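Local coordinates for protein time interval measuring enzyme TIME (Bombyx mori, PDB 2E47) that probably disproportionates superoxide to oxygen and hydrogen peroxide as a copper- and zinc-binding dismutase, and is known as a glycosylated clock protein that measures time intervals, at residues 9-14 with 22-27; 51-56 with 117-122; 60-65 with 145-150; 65-70 with 85-90. All coordinates share one frame; numbering follows the deposited sequence.

Interactions 2, 3 and 4 surround the copper-zinc site, while interaction 1 lies farther off, the side chain of Leu14 being about 12 Å from copper. Interaction 2 supplies the copper ligand His52, and interaction 4 supplies His67, which joins copper to zinc, and the zinc ligand Asp87; their centres lie about 9 Å apart. Interaction 3 brings the side chain of Arg147 to about 5 Å from copper and shares Gly65 with interaction 4. A probable hydrogen bond from Lys54 N of interaction 2 to Thr64 O of interaction 3 (2.7 Å) joins those two, whose centres are about 10 Å apart. Interaction 1 packs against interaction 2 where Phe25 CZ meets Val121 CG2 at 3.7 Å, and both touch the second subunit.

Interaction 1: 9-14 with 22-27; sequences RAIAVL and NITFTQ. With NAG (2-acetamido-2-deoxy-beta-D-glucopyranose), chain C.
Ala10 pairs with Phe25, and Ala12 with Ile23, as the hydrogen-bonded pairs of two antiparallel strands whose segment axes lie 164° apart in direction and approach to 4.5 Å. Two backbone bonds close each pair, and that from Phe25 N to Ala10 O measures 2.8 Å. Between them Ile11 faces Thr24 in a non-hydrogen-bonded pair, where Ile11 CA comes 3.1 Å from Ile23 O in a CA-H...O contact.

Ala10, Ala12, Ile23 and Phe25 point to the buried face. With CG beside its own backbone N (chi1 -60°), the Phe25 ring leans across toward strand 9-14. Its CD2 stands 4.2 Å from Ala10 CB, and Ala10 O lies at the ring edge, in plane. Alanine suits both partner positions because a lone methyl leaves room for the broad ring. Farther along, Leu14 CD2 meets Ile23 CD1 obliquely at 3.8 Å, and Val33 and Val35 of the next strand also pack on this face.

Ile11, Val13, Asn22 and Thr24 occupy the other face. Asn22 lies alongside Val13, its OD1 3.6 Å from Val13 CG2, while its ND2 carries the sugar, bonded to NAG C1 at 1.5 Å. Asn22, Ile23 and Thr24 form the Asn-X-Thr signal for N-glycosylation. At the outer end the bent Arg9 runs beside Thr26, with Arg9 CD 3.7 Å from Thr26 CG2. Ile11 and Val13 also touch Gly55 and Ser58 of the second subunit. The paired strands form a beta hairpin of the Greek-key barrel characteristic of copper-zinc superoxide dismutases.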
# COMPACT_ATOMS: atom_id res chain seq x y z
N ARG A 9 0.84 4.21 -12.82
CA ARG A 9 0.58 2.79 -12.63
C ARG A 9 0.52 2.48 -11.12
O ARG A 9 0.86 3.31 -10.28
CB ARG A 9 1.67 1.95 -13.31
CG ARG A 9 1.88 2.33 -14.78
CD ARG A 9 2.78 1.34 -15.51
NE ARG A 9 4.15 1.30 -14.96
CZ ARG A 9 4.97 0.23 -15.03
NH1 ARG A 9 4.58 -0.90 -15.64
NH2 ARG A 9 6.18 0.30 -14.47
N ALA A 10 0.09 1.27 -10.78
CA ALA A 10 0.04 0.85 -9.39
C ALA A 10 0.37 -0.61 -9.35
O ALA A 10 0.36 -1.29 -10.37
CB ALA A 10 -1.32 1.11 -8.84
N ILE A 11 0.68 -1.12 -8.18
CA ILE A 11 1.16 -2.49 -8.11
C ILE A 11 0.82 -2.95 -6.69
O ILE A 11 0.77 -2.11 -5.76
CB ILE A 11 2.68 -2.55 -8.26
CG1 ILE A 11 3.14 -4.01 -8.21
CG2 ILE A 11 3.39 -1.75 -7.12
CD1 ILE A 11 4.57 -4.25 -8.86
N ALA A 12 0.50 -4.24 -6.55
CA ALA A 12 0.25 -4.88 -5.23
C ALA A 12 1.11 -6.10 -5.23
O ALA A 12 1.22 -6.77 -6.28
CB ALA A 12 -1.22 -5.36 -5.11
N VAL A 13 1.68 -6.44 -4.10
CA VAL A 13 2.52 -7.61 -4.02
C VAL A 13 1.89 -8.55 -3.04
O VAL A 13 1.54 -8.14 -1.96
CB VAL A 13 4.00 -7.22 -3.60
CG1 VAL A 13 4.81 -8.39 -3.33
CG2 VAL A 13 4.68 -6.35 -4.72
N LEU A 14 1.72 -9.80 -3.40
CA LEU A 14 1.29 -10.86 -2.47
C LEU A 14 2.54 -11.64 -1.98
O LEU A 14 3.38 -11.99 -2.81
CB LEU A 14 0.48 -11.83 -3.30
CG LEU A 14 -1.04 -11.61 -3.42
CD1 LEU A 14 -1.51 -10.27 -2.93
CD2 LEU A 14 -1.72 -12.09 -4.69
N ASN A 22 2.99 -10.57 -8.10
CA ASN A 22 2.95 -9.14 -8.39
C ASN A 22 1.74 -8.94 -9.26
O ASN A 22 1.55 -9.70 -10.23
CB ASN A 22 4.16 -8.69 -9.23
CG ASN A 22 5.50 -9.01 -8.52
OD1 ASN A 22 5.72 -8.54 -7.39
ND2 ASN A 22 6.35 -9.87 -9.16
N ILE A 23 0.97 -7.91 -8.94
CA ILE A 23 -0.17 -7.46 -9.78
C ILE A 23 -0.03 -5.99 -10.05
O ILE A 23 0.05 -5.22 -9.11
CB ILE A 23 -1.54 -7.80 -9.11
CG1 ILE A 23 -1.60 -9.31 -8.85
CG2 ILE A 23 -2.78 -7.37 -10.04
CD1 ILE A 23 -1.17 -9.61 -7.49
N THR A 24 -0.04 -5.64 -11.34
CA THR A 24 0.24 -4.33 -11.84
C THR A 24 -1.07 -3.75 -12.45
O THR A 24 -1.82 -4.49 -13.04
CB THR A 24 1.37 -4.55 -12.91
OG1 THR A 24 2.69 -4.32 -12.33
CG2 THR A 24 1.16 -3.84 -14.11
N PHE A 25 -1.31 -2.44 -12.34
CA PHE A 25 -2.55 -1.83 -12.86
C PHE A 25 -2.12 -0.69 -13.74
O PHE A 25 -1.43 0.17 -13.26
CB PHE A 25 -3.34 -1.25 -11.70
CG PHE A 25 -3.75 -2.27 -10.66
CD1 PHE A 25 -5.04 -2.81 -10.70
CD2 PHE A 25 -2.86 -2.70 -9.69
CE1 PHE A 25 -5.43 -3.75 -9.77
CE2 PHE A 25 -3.22 -3.67 -8.73
CZ PHE A 25 -4.52 -4.18 -8.75
N THR A 26 -2.56 -0.63 -14.98
CA THR A 26 -2.10 0.41 -15.88
C THR A 26 -3.30 0.91 -16.62
O THR A 26 -4.13 0.13 -17.08
CB THR A 26 -1.02 -0.16 -16.86
OG1 THR A 26 -1.62 -1.17 -17.64
CG2 THR A 26 -0.01 -0.95 -16.11
N GLN A 27 -3.43 2.23 -16.68
CA GLN A 27 -4.59 2.84 -17.26
C GLN A 27 -4.40 2.71 -18.77
O GLN A 27 -3.30 2.82 -19.26
CB GLN A 27 -4.68 4.32 -16.81
CG GLN A 27 -6.03 4.98 -17.21
CD GLN A 27 -6.63 5.91 -16.14
OE1 GLN A 27 -6.40 5.76 -14.92
NE2 GLN A 27 -7.45 6.86 -16.59
C1 NAG C . 7.71 -9.40 -9.36
C2 NAG C . 8.57 -8.28 -9.98
C3 NAG C . 10.06 -8.65 -10.16
C4 NAG C . 10.66 -9.72 -9.25
C5 NAG C . 9.63 -10.52 -8.44
C6 NAG C . 10.19 -10.92 -7.07
C7 NAG C . 7.47 -6.56 -11.48
C8 NAG C . 6.57 -6.03 -10.42
N2 NAG C . 8.04 -7.77 -11.27
O3 NAG C . 10.86 -7.49 -10.11
O4 NAG C . 11.22 -10.65 -10.15
O5 NAG C . 8.42 -9.80 -8.22
O6 NAG C . 11.39 -11.66 -7.15
O7 NAG C . 7.61 -5.85 -12.48

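Interaction 2: 51-56 with 117-122; sequences VHEKGD and IGRAVV. With CU (copper (II) ion), chain E.
Val122 lays its CG2 methyl over one face of the His52 ring, 3.6 Å from the ring centroid, in a CH-pi contact that belongs to the tightly packed half of this interface. A branched aliphatic side chain suits this place because it covers the imidazole without competing for the metal. Backbone pairing holds the two together: His52 N donates to Ala120 O at 2.7 Å, whereas the return bond from Ala120 N to His52 O is weak. Next to it Val51 CG1 meets Arg119 CB at 3.8 Å, the two side chains crossing at about a right angle. Where the chain turns off, Gly55 CA approaches Gly118 O to 3.2 Å, an approach that the bare CA of glycine permits.

The other half is polar and wetter. The Arg119 chain, extended from CG to NE, carries NH2 to Glu53 O at 2.9 Å; the carbonyl receives this N-H on a lone pair and lies near the guanidinium plane. One water ties the surrounding charges, accepting from Lys54 NZ (2.8 Å) and from Arg119 NH2 (3.1 Å) and donating to Glu53 OE1. The guanidinium has a second backbone partner, NE bonding to Gly115 O; the two carbonyls together limit its rotation.

His52 binds copper through NE2 at 2.1 Å, with His50, His67 and His124 completing the site, while its ND1 bonds to Gly65 O. Gripped at both nitrogens and covered by Val122, the imidazole has little freedom to turn, consistent with a ligand whose direction toward copper is largely set by the protein.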
# COMPACT_ATOMS: atom_id res chain seq x y z
N VAL A 51 -10.70 -6.20 -5.06
CA VAL A 51 -10.17 -5.02 -4.37
C VAL A 51 -11.06 -4.80 -3.16
O VAL A 51 -12.33 -4.59 -3.31
CB VAL A 51 -10.18 -3.80 -5.28
CG1 VAL A 51 -9.69 -2.54 -4.53
CG2 VAL A 51 -9.30 -4.06 -6.57
N HIS A 52 -10.46 -4.85 -1.98
CA HIS A 52 -11.23 -4.64 -0.78
C HIS A 52 -11.07 -3.14 -0.38
O HIS A 52 -10.19 -2.42 -0.87
CB HIS A 52 -10.81 -5.64 0.31
CG HIS A 52 -11.35 -7.04 0.11
ND1 HIS A 52 -11.85 -7.79 1.14
CD2 HIS A 52 -11.43 -7.83 -0.98
CE1 HIS A 52 -12.21 -8.98 0.70
NE2 HIS A 52 -11.98 -9.03 -0.60
N GLU A 53 -11.96 -2.65 0.46
CA GLU A 53 -12.10 -1.24 0.65
C GLU A 53 -10.87 -0.60 1.36
O GLU A 53 -10.47 0.49 1.01
CB GLU A 53 -13.38 -0.97 1.46
CG GLU A 53 -13.53 0.49 1.74
CD GLU A 53 -14.68 0.82 2.70
OE1 GLU A 53 -15.08 2.02 2.74
OE2 GLU A 53 -15.16 -0.09 3.40
N LYS A 54 -10.31 -1.25 2.37
CA LYS A 54 -9.28 -0.59 3.15
C LYS A 54 -7.91 -1.23 2.85
O LYS A 54 -7.81 -2.46 2.65
CB LYS A 54 -9.58 -0.82 4.61
CG LYS A 54 -10.88 -0.16 5.18
CD LYS A 54 -11.07 1.16 4.56
CE LYS A 54 -12.27 1.92 5.20
NZ LYS A 54 -12.23 3.39 4.81
N GLY A 55 -6.86 -0.44 2.88
CA GLY A 55 -5.47 -0.95 2.65
C GLY A 55 -4.79 -1.07 3.99
O GLY A 55 -3.65 -0.67 4.18
N ASP A 56 -5.54 -1.66 4.91
CA ASP A 56 -5.19 -1.76 6.33
C ASP A 56 -4.88 -3.24 6.64
O ASP A 56 -5.79 -4.09 6.72
CB ASP A 56 -6.36 -1.30 7.17
CG ASP A 56 -6.10 -1.47 8.66
OD1 ASP A 56 -4.98 -1.90 9.06
OD2 ASP A 56 -7.00 -1.19 9.45
N ILE A 117 -6.02 3.13 -5.53
CA ILE A 117 -4.71 3.28 -4.89
C ILE A 117 -4.87 3.44 -3.38
O ILE A 117 -5.71 4.23 -2.91
CB ILE A 117 -3.81 4.40 -5.52
CG1 ILE A 117 -3.34 3.94 -6.89
CG2 ILE A 117 -2.62 4.74 -4.60
CD1 ILE A 117 -2.91 5.08 -7.75
N GLY A 118 -4.08 2.66 -2.62
CA GLY A 118 -4.20 2.64 -1.17
C GLY A 118 -5.22 1.64 -0.71
O GLY A 118 -5.41 1.49 0.51
N ARG A 119 -5.93 0.98 -1.65
CA ARG A 119 -6.87 -0.08 -1.28
C ARG A 119 -6.11 -1.42 -1.30
O ARG A 119 -4.91 -1.41 -1.39
CB ARG A 119 -8.17 -0.01 -2.14
CG ARG A 119 -8.79 1.38 -1.96
CD ARG A 119 -10.11 1.57 -2.56
NE ARG A 119 -10.57 2.98 -2.48
CZ ARG A 119 -11.13 3.56 -1.40
NH1 ARG A 119 -11.51 4.82 -1.46
NH2 ARG A 119 -11.34 2.90 -0.27
N ALA A 120 -6.78 -2.55 -1.15
CA ALA A 120 -6.03 -3.83 -1.05
C ALA A 120 -6.57 -4.81 -2.09
O ALA A 120 -7.76 -4.78 -2.42
CB ALA A 120 -6.20 -4.44 0.31
N VAL A 121 -5.68 -5.63 -2.65
CA VAL A 121 -6.14 -6.75 -3.45
C VAL A 121 -6.16 -7.92 -2.48
O VAL A 121 -5.25 -8.04 -1.61
CB VAL A 121 -5.14 -7.00 -4.57
CG1 VAL A 121 -5.42 -8.35 -5.12
CG2 VAL A 121 -5.40 -6.04 -5.64
N VAL A 122 -7.15 -8.79 -2.59
CA VAL A 122 -7.28 -9.95 -1.71
C VAL A 122 -7.56 -11.19 -2.55
O VAL A 122 -8.50 -11.18 -3.39
CB VAL A 122 -8.40 -9.86 -0.69
CG1 VAL A 122 -8.42 -11.16 0.17
CG2 VAL A 122 -8.18 -8.63 0.20
CU CU E . -13.16 -10.50 -1.41
O HOH W 1 -12.73 4.14 2.19

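Interaction 3: 60-65 with 145-150; sequences GCLSTG and GGRVAC
Leu62 CD2 lies over one face of the Arg147 guanidinium, 4.5 Å from CZ, while Cys61 O and Gly65 O sit at its edge. Arginine suits the place because its flat end offers several N-H groups to these backbone carbonyls. NH2 donates to Cys61 O at 2.9 Å, close to the guanidinium plane, and to Gly65 O at 2.8 Å, tilted 23° from it; NH1 adds a weak bond to Gly65 O. The chain, extended from CG to NE, reaches that far alongside Cys61, whose CB is 3.5 Å from Arg147 CB. Cys61 O is shared, accepting also from Thr64 N and from Thr64 OG1 (2.9 Å), which keeps the short 3-10 turn closed round it.

Beside the root of the arginine chain, Cys61 SG joins Cys150 SG at 2.2 Å in a disulfide with chi3 -101°, a left-handed twist. The Cys150 side chain leaves the strand toward the loop, its SG between its own N and carbonyl carbon (chi1 45°). Val148 and Ala149, both facing Leu123, form a classic beta bulge between Arg147 and Cys150. Disulfide and carbonyl bonds together probably keep the guanidinium near copper, consistent with the active-site arginine that guides superoxide in related dismutases.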
# COMPACT_ATOMS: atom_id res chain seq x y z
N GLY A 60 -4.02 -8.38 9.63
CA GLY A 60 -3.86 -9.33 8.54
C GLY A 60 -4.89 -9.02 7.47
O GLY A 60 -5.31 -7.88 7.38
N CYS A 61 -5.28 -10.01 6.68
CA CYS A 61 -6.30 -9.83 5.61
C CYS A 61 -7.74 -9.40 6.01
O CYS A 61 -8.41 -8.70 5.23
CB CYS A 61 -6.30 -11.01 4.62
SG CYS A 61 -4.71 -11.19 3.65
N LEU A 62 -8.18 -9.69 7.22
CA LEU A 62 -9.51 -9.24 7.68
C LEU A 62 -9.71 -7.72 7.71
O LEU A 62 -10.79 -7.22 7.38
CB LEU A 62 -9.81 -9.81 9.07
CG LEU A 62 -11.21 -10.39 9.33
CD1 LEU A 62 -12.27 -9.28 9.52
CD2 LEU A 62 -11.68 -11.37 8.20
N SER A 63 -8.68 -6.98 8.12
CA SER A 63 -8.79 -5.54 8.36
C SER A 63 -8.83 -4.79 7.03
O SER A 63 -9.15 -3.59 7.00
CB SER A 63 -7.65 -5.06 9.31
OG SER A 63 -6.35 -5.41 8.76
N THR A 64 -8.65 -5.50 5.91
CA THR A 64 -8.90 -4.84 4.64
C THR A 64 -10.37 -4.52 4.37
O THR A 64 -10.66 -3.76 3.43
CB THR A 64 -8.29 -5.60 3.44
OG1 THR A 64 -9.05 -6.77 3.19
CG2 THR A 64 -6.81 -5.94 3.72
N GLY A 65 -11.29 -5.08 5.18
CA GLY A 65 -12.70 -4.75 5.09
C GLY A 65 -13.40 -5.59 4.01
O GLY A 65 -12.95 -6.71 3.69
N GLY A 145 -14.96 -17.30 0.43
CA GLY A 145 -14.37 -17.91 1.62
C GLY A 145 -13.29 -17.04 2.24
O GLY A 145 -13.29 -15.85 2.03
N GLY A 146 -12.37 -17.67 2.97
CA GLY A 146 -11.31 -16.99 3.70
C GLY A 146 -10.30 -16.38 2.74
O GLY A 146 -10.35 -16.59 1.51
N ARG A 147 -9.37 -15.63 3.33
CA ARG A 147 -8.51 -14.74 2.59
C ARG A 147 -7.12 -15.32 2.63
O ARG A 147 -6.57 -15.44 3.69
CB ARG A 147 -8.55 -13.38 3.28
CG ARG A 147 -9.98 -12.79 3.27
CD ARG A 147 -10.04 -11.37 3.73
NE ARG A 147 -11.44 -10.98 3.75
CZ ARG A 147 -11.93 -9.78 4.05
NH1 ARG A 147 -13.25 -9.61 4.04
NH2 ARG A 147 -11.14 -8.76 4.37
N VAL A 148 -6.58 -15.73 1.50
CA VAL A 148 -5.29 -16.47 1.58
C VAL A 148 -4.08 -15.53 1.48
O VAL A 148 -3.00 -15.87 1.95
CB VAL A 148 -5.19 -17.67 0.61
CG1 VAL A 148 -6.35 -18.66 0.84
CG2 VAL A 148 -5.20 -17.24 -0.78
N ALA A 149 -4.25 -14.37 0.82
CA ALA A 149 -3.18 -13.38 0.75
C ALA A 149 -3.77 -12.05 0.37
O ALA A 149 -4.81 -12.01 -0.27
CB ALA A 149 -2.12 -13.87 -0.32
N CYS A 150 -3.07 -10.97 0.74
CA CYS A 150 -3.47 -9.62 0.39
C CYS A 150 -2.28 -8.71 0.22
O CYS A 150 -1.19 -8.99 0.76
CB CYS A 150 -4.41 -9.00 1.46
SG CYS A 150 -3.96 -9.22 3.12

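Interaction 4: 65-70 with 85-90; sequences GSHFNP and VGDLGN. With ZN (zinc ion), chain F; CU (copper (II) ion), chain E.
Val85 sets one methyl against Phe68 and the other against Pro70, and has the most surface buried here. Its CG1, anti to the backbone N (chi1 165°), meets Phe68 CD2 at 3.8 Å, the two side chains lying side by side and pointing the same way. Its CG2 meets Pro70 CG, also at 3.8 Å, from a direction nearly at right angles. A beta-branched residue suits this position, since each branch serves one neighbour.

Phe68 has the second-largest surface buried by the contact. Within its own segment Pro70 CD packs over the centre of the Phe68 ring, 3.7 Å above its plane. Its backbone is used as well, for Gly86 N donates to Phe68 O at 3.1 Å, in the carbonyl plane. Glycine suits position 86 because a side chain there would point at the backbone N of Phe68 and sit tight against it.

Beyond this apolar patch the segments meet through zinc. His67 ND1 binds it at 2.0 Å and Asp87 OD1 at 2.1 Å, with ring and carboxylate planes 81° apart; His75 and His84 complete the site. His67 NE2 binds copper at 2.0 Å, making this imidazole the bridge between the metals that marks the family. Gly76 N steadies Asp87 OD2 from the second shell.

The loop 65-70 borders strand 45-52, where Val51 makes backbone bonds to both Phe68 and Gly86, and residues 85-90 lead into strand 87-93, the antiparallel neighbour of strand 45-52 in the barrel.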
# COMPACT_ATOMS: atom_id res chain seq x y z
N GLY A 65 -11.29 -5.08 5.18
CA GLY A 65 -12.70 -4.75 5.09
C GLY A 65 -13.40 -5.59 4.01
O GLY A 65 -12.95 -6.71 3.69
N SER A 66 -14.48 -5.05 3.45
CA SER A 66 -15.26 -5.79 2.46
C SER A 66 -14.94 -5.29 1.06
O SER A 66 -14.02 -4.49 0.86
CB SER A 66 -16.77 -5.69 2.78
OG SER A 66 -17.21 -4.35 2.92
N HIS A 67 -15.68 -5.74 0.07
CA HIS A 67 -15.33 -5.43 -1.28
C HIS A 67 -15.48 -3.93 -1.47
O HIS A 67 -16.47 -3.33 -0.99
CB HIS A 67 -16.18 -6.27 -2.28
CG HIS A 67 -15.88 -7.75 -2.25
ND1 HIS A 67 -16.62 -8.67 -2.96
CD2 HIS A 67 -14.90 -8.44 -1.58
CE1 HIS A 67 -16.08 -9.88 -2.71
NE2 HIS A 67 -14.99 -9.76 -1.94
N PHE A 68 -14.57 -3.30 -2.20
CA PHE A 68 -14.68 -1.88 -2.49
C PHE A 68 -15.99 -1.61 -3.27
O PHE A 68 -16.17 -2.12 -4.37
CB PHE A 68 -13.46 -1.42 -3.25
CG PHE A 68 -13.45 0.05 -3.59
CD1 PHE A 68 -13.85 1.02 -2.66
CD2 PHE A 68 -13.03 0.47 -4.85
CE1 PHE A 68 -13.81 2.36 -2.98
CE2 PHE A 68 -12.96 1.81 -5.19
CZ PHE A 68 -13.36 2.76 -4.25
N ASN A 69 -16.87 -0.77 -2.72
CA ASN A 69 -18.26 -0.65 -3.23
C ASN A 69 -18.80 0.81 -3.07
O ASN A 69 -19.76 1.03 -2.32
CB ASN A 69 -19.15 -1.67 -2.50
CG ASN A 69 -20.64 -1.75 -3.01
OD1 ASN A 69 -21.49 -2.19 -2.25
ND2 ASN A 69 -20.90 -1.49 -4.27
N PRO A 70 -18.17 1.81 -3.76
CA PRO A 70 -18.58 3.20 -3.62
C PRO A 70 -19.96 3.44 -4.23
O PRO A 70 -20.63 4.42 -3.88
CB PRO A 70 -17.54 3.94 -4.45
CG PRO A 70 -17.14 2.97 -5.50
CD PRO A 70 -17.08 1.67 -4.75
N VAL A 85 -17.29 -2.23 -7.44
CA VAL A 85 -16.17 -1.78 -8.25
C VAL A 85 -14.99 -2.79 -8.08
O VAL A 85 -14.26 -3.06 -9.03
CB VAL A 85 -15.78 -0.32 -7.88
CG1 VAL A 85 -14.35 0.12 -8.44
CG2 VAL A 85 -16.84 0.63 -8.45
N GLY A 86 -14.86 -3.36 -6.87
CA GLY A 86 -13.79 -4.29 -6.59
C GLY A 86 -13.92 -5.73 -7.06
O GLY A 86 -13.05 -6.54 -6.75
N ASP A 87 -15.00 -6.08 -7.75
CA ASP A 87 -15.26 -7.46 -8.14
C ASP A 87 -14.46 -7.71 -9.39
O ASP A 87 -14.98 -7.49 -10.48
CB ASP A 87 -16.76 -7.62 -8.49
CG ASP A 87 -17.66 -7.59 -7.24
OD1 ASP A 87 -17.13 -7.62 -6.14
OD2 ASP A 87 -18.89 -7.54 -7.35
N LEU A 88 -13.22 -8.14 -9.29
CA LEU A 88 -12.42 -8.42 -10.50
C LEU A 88 -12.67 -9.82 -10.97
O LEU A 88 -12.20 -10.17 -12.03
CB LEU A 88 -10.90 -8.24 -10.30
CG LEU A 88 -10.47 -6.83 -9.85
CD1 LEU A 88 -9.07 -6.82 -9.21
CD2 LEU A 88 -10.56 -5.81 -11.00
N GLY A 89 -13.37 -10.64 -10.19
CA GLY A 89 -13.64 -11.99 -10.67
C GLY A 89 -12.80 -13.07 -9.98
O GLY A 89 -12.57 -12.97 -8.78
N ASN A 90 -12.43 -14.11 -10.71
CA ASN A 90 -11.61 -15.22 -10.21
C ASN A 90 -10.35 -15.21 -11.00
O ASN A 90 -10.39 -14.84 -12.19
CB ASN A 90 -12.30 -16.57 -10.50
CG ASN A 90 -13.52 -16.82 -9.60
OD1 ASN A 90 -14.64 -17.04 -10.07
ND2 ASN A 90 -13.29 -16.84 -8.33
ZN ZN F . -18.03 -8.08 -4.32
CU CU E . -13.16 -10.50 -1.41